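Local coordinates for 5-formaminoimidazole-4-carboxamide-1-(beta)-D-ribofuranosyl 5'-monophosphate synthetase (Methanocaldococcus jannaschii, PDB 2R7K), which catalyses the folate-independent formylation of AICAR to FAICAR with ATP and formate, a step of de novo purine biosynthesis, at residues A[224-229]-A[256-261]. Sequence-based numbering, arbitrary orientation.
Sequences GMDKRY and TGNIPV. With AMZ (aminoimidazole 4-carboxamide ribonucleotide), chain F.
The carbonyl oxygen of Tyr229 is gripped chiefly by Thr256: Thr256 N donates to Tyr229 O in the carbonyl plane at 3.0 Å, and the hydroxyl comes from above that plane, with Thr256 OG1 2.9 Å from Tyr229 O. Thr256 OG1 is also hydrogen-bonded to Thr205 OG1 of a neighbouring subunit. A weak bond from Gly257 N joins them. Thr256 and Gly257 thus both face Tyr229, a classic beta bulge, and beyond it the antiparallel strands run in regular register. Lys227 and Ile259 form a hydrogen-bonded pair, Lys227 N lying 2.8 Å from Ile259 O. On the face that carries Lys227, Tyr229 and Ile259, CD1 of Ile259 sits over the Tyr229 ring, 4.2 Å from its centroid, in a CH-pi contact, and also meets Lys227 CE at 3.6 Å. With CG anti to the backbone N (chi1 -161°), the Tyr229 ring lies against the isoleucine.

The other face carries Asp226, Arg228 and Asn258. Arg228 NH1 forms a salt bridge with the syn side of Asp226 OD2 at 3.1 Å, nearly in the guanidinium plane, while AMZ O5 lies over one guanidinium face. Asn258, an AICAR-binding residue, stands beside Arg228. Arg228 NH2 forms a second salt bridge, with Asp316, and Asp226 OD1 is hydrogen-bonded to His210.

Strand 219-230 is flanked by 205-214 and 253-263; the latter, outermost in this chain, continues the sheet through Gly257 and Asn258 into a neighbouring subunit.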
loop_
_atom_site.group_PDB
_atom_site.type_symbol
_atom_site.label_atom_id
_atom_site.label_comp_id
_atom_site.label_asym_id
_atom_site.label_seq_id
_atom_site.Cartn_x
_atom_site.Cartn_y
_atom_site.Cartn_z
ATOM N N GLY A 224 -6.877 -17.424 11.120
ATOM C CA GLY A 224 -5.992 -17.075 12.228
ATOM C C GLY A 224 -6.210 -17.918 13.470
ATOM O O GLY A 224 -7.054 -18.818 13.481
ATOM N N MET A 225 -5.442 -17.620 14.519
ATOM C CA MET A 225 -5.530 -18.362 15.783
ATOM C C MET A 225 -5.240 -17.433 16.943
ATOM O O MET A 225 -4.406 -16.527 16.817
ATOM C CB MET A 225 -4.483 -19.471 15.824
ATOM C CG MET A 225 -4.587 -20.485 14.719
ATOM S SD MET A 225 -3.236 -21.647 14.863
ATOM C CE MET A 225 -3.626 -22.729 13.468
ATOM N N ASP A 226 -5.905 -17.679 18.070
ATOM C CA ASP A 226 -5.596 -17.001 19.331
ATOM C C ASP A 226 -5.598 -17.993 20.498
ATOM O O ASP A 226 -6.117 -19.103 20.387
ATOM C CB ASP A 226 -6.618 -15.889 19.628
ATOM C CG ASP A 226 -7.995 -16.438 20.046
ATOM O OD1 ASP A 226 -8.727 -16.923 19.159
ATOM O OD2 ASP A 226 -8.369 -16.355 21.251
ATOM N N LYS A 227 -5.016 -17.578 21.620
ATOM C CA LYS A 227 -5.227 -18.273 22.883
ATOM C C LYS A 227 -6.019 -17.358 23.810
ATOM O O LYS A 227 -5.877 -16.137 23.768
ATOM C CB LYS A 227 -3.903 -18.708 23.519
ATOM C CG LYS A 227 -3.107 -17.608 24.204
ATOM C CD LYS A 227 -1.842 -18.176 24.864
ATOM C CE LYS A 227 -1.429 -17.343 26.069
ATOM N NZ LYS A 227 -0.300 -17.943 26.827
ATOM N N ARG A 228 -6.866 -17.954 24.634
ATOM C CA ARG A 228 -7.743 -17.194 25.507
ATOM C C ARG A 228 -6.939 -16.611 26.648
ATOM O O ARG A 228 -5.914 -17.176 27.052
ATOM C CB ARG A 228 -8.846 -18.092 26.076
ATOM C CG ARG A 228 -9.738 -18.717 25.026
ATOM C CD ARG A 228 -10.572 -17.655 24.340
ATOM N NE ARG A 228 -11.767 -18.224 23.725
ATOM C CZ ARG A 228 -12.079 -18.119 22.436
ATOM N NH1 ARG A 228 -11.293 -17.450 21.604
ATOM N NH2 ARG A 228 -13.192 -18.681 21.984
ATOM N N TYR A 229 -7.410 -15.472 27.146
ATOM C CA TYR A 229 -6.810 -14.785 28.274
ATOM C C TYR A 229 -7.955 -14.634 29.256
ATOM O O TYR A 229 -8.838 -13.794 29.065
ATOM C CB TYR A 229 -6.289 -13.419 27.821
ATOM C CG TYR A 229 -5.270 -12.785 28.713
ATOM C CD1 TYR A 229 -4.330 -13.553 29.381
ATOM C CD2 TYR A 229 -5.214 -11.405 28.859
ATOM C CE1 TYR A 229 -3.379 -12.965 30.186
ATOM C CE2 TYR A 229 -4.258 -10.810 29.656
ATOM C CZ TYR A 229 -3.348 -11.599 30.319
ATOM O OH TYR A 229 -2.399 -11.020 31.133
ATOM N N THR A 256 -11.556 -12.604 29.170
ATOM C CA THR A 256 -11.283 -11.169 29.236
ATOM C C THR A 256 -10.571 -10.626 27.995
ATOM O O THR A 256 -10.556 -9.421 27.770
ATOM C CB THR A 256 -10.463 -10.754 30.488
ATOM O OG1 THR A 256 -9.116 -11.244 30.388
ATOM C CG2 THR A 256 -11.114 -11.249 31.771
ATOM N N GLY A 257 -9.977 -11.505 27.198
ATOM C CA GLY A 257 -9.170 -11.054 26.074
ATOM C C GLY A 257 -8.525 -12.202 25.335
ATOM O O GLY A 257 -8.802 -13.365 25.624
ATOM N N ASN A 258 -7.675 -11.868 24.366
ATOM C CA ASN A 258 -7.012 -12.864 23.542
ATOM C C ASN A 258 -5.595 -12.459 23.191
ATOM O O ASN A 258 -5.252 -11.274 23.151
ATOM C CB ASN A 258 -7.810 -13.140 22.251
ATOM C CG ASN A 258 -9.313 -13.195 22.485
ATOM O OD1 ASN A 258 -9.917 -14.273 22.495
ATOM N ND2 ASN A 258 -9.925 -12.035 22.669
ATOM N N ILE A 259 -4.770 -13.467 22.941
ATOM C CA ILE A 259 -3.364 -13.283 22.647
ATOM C C ILE A 259 -3.138 -14.034 21.343
ATOM O O ILE A 259 -3.658 -15.133 21.177
ATOM C CB ILE A 259 -2.496 -13.876 23.782
ATOM C CG1 ILE A 259 -2.776 -13.135 25.097
ATOM C CG2 ILE A 259 -1.019 -13.819 23.442
ATOM C CD1 ILE A 259 -2.211 -13.821 26.326
ATOM N N PRO A 260 -2.421 -13.415 20.389
ATOM C CA PRO A 260 -2.143 -14.101 19.129
ATOM C C PRO A 260 -1.166 -15.250 19.319
ATOM O O PRO A 260 -0.286 -15.194 20.180
ATOM C CB PRO A 260 -1.525 -13.006 18.252
ATOM C CG PRO A 260 -0.997 -11.979 19.220
ATOM C CD PRO A 260 -1.879 -12.044 20.427
ATOM N N VAL A 261 -1.328 -16.288 18.510
ATOM C CA VAL A 261 -0.442 -17.427 18.546
ATOM C C VAL A 261 -0.437 -18.028 17.151
ATOM O O VAL A 261 -1.397 -17.875 16.408
ATOM C CB VAL A 261 -0.945 -18.486 19.575
ATOM C CG1 VAL A 261 -2.235 -19.148 19.090
ATOM C CG2 VAL A 261 0.122 -19.532 19.835
HETATM O O5 AMZ F . -12.884 -14.479 23.055
HETATM C C6 AMZ F . -13.473 -13.421 23.281
HETATM N N2 AMZ F . -12.909 -12.212 23.298
HETATM C C3A AMZ F . -14.961 -13.426 23.576
HETATM C C7A AMZ F . -15.759 -14.544 23.602
HETATM N N3 AMZ F . -15.364 -15.795 23.376
HETATM N N1 AMZ F . -15.710 -12.367 23.846
HETATM C C5 AMZ F . -16.958 -12.811 24.040
HETATM N N AMZ F . -16.991 -14.141 23.888
HETATM C C1 AMZ F . -18.178 -15.001 24.009
HETATM C C2 AMZ F . -18.440 -15.346 25.476
HETATM C C3 AMZ F . -19.559 -14.402 25.871
HETATM O O2 AMZ F . -20.414 -15.067 26.801
HETATM O O1 AMZ F . -18.911 -16.694 25.539
HETATM O O AMZ F . -19.305 -14.226 23.522
HETATM C C AMZ F . -20.312 -14.196 24.551
HETATM C C4 AMZ F . -20.946 -12.803 24.510
HETATM O O3 AMZ F . -19.936 -11.810 24.658
HETATM P P AMZ F . -20.207 -10.510 25.549
HETATM O OP1 AMZ F . -21.291 -9.619 25.056
HETATM O O4 AMZ F . -20.534 -11.044 27.045
HETATM O OP2 AMZ F . -18.793 -9.732 25.649
#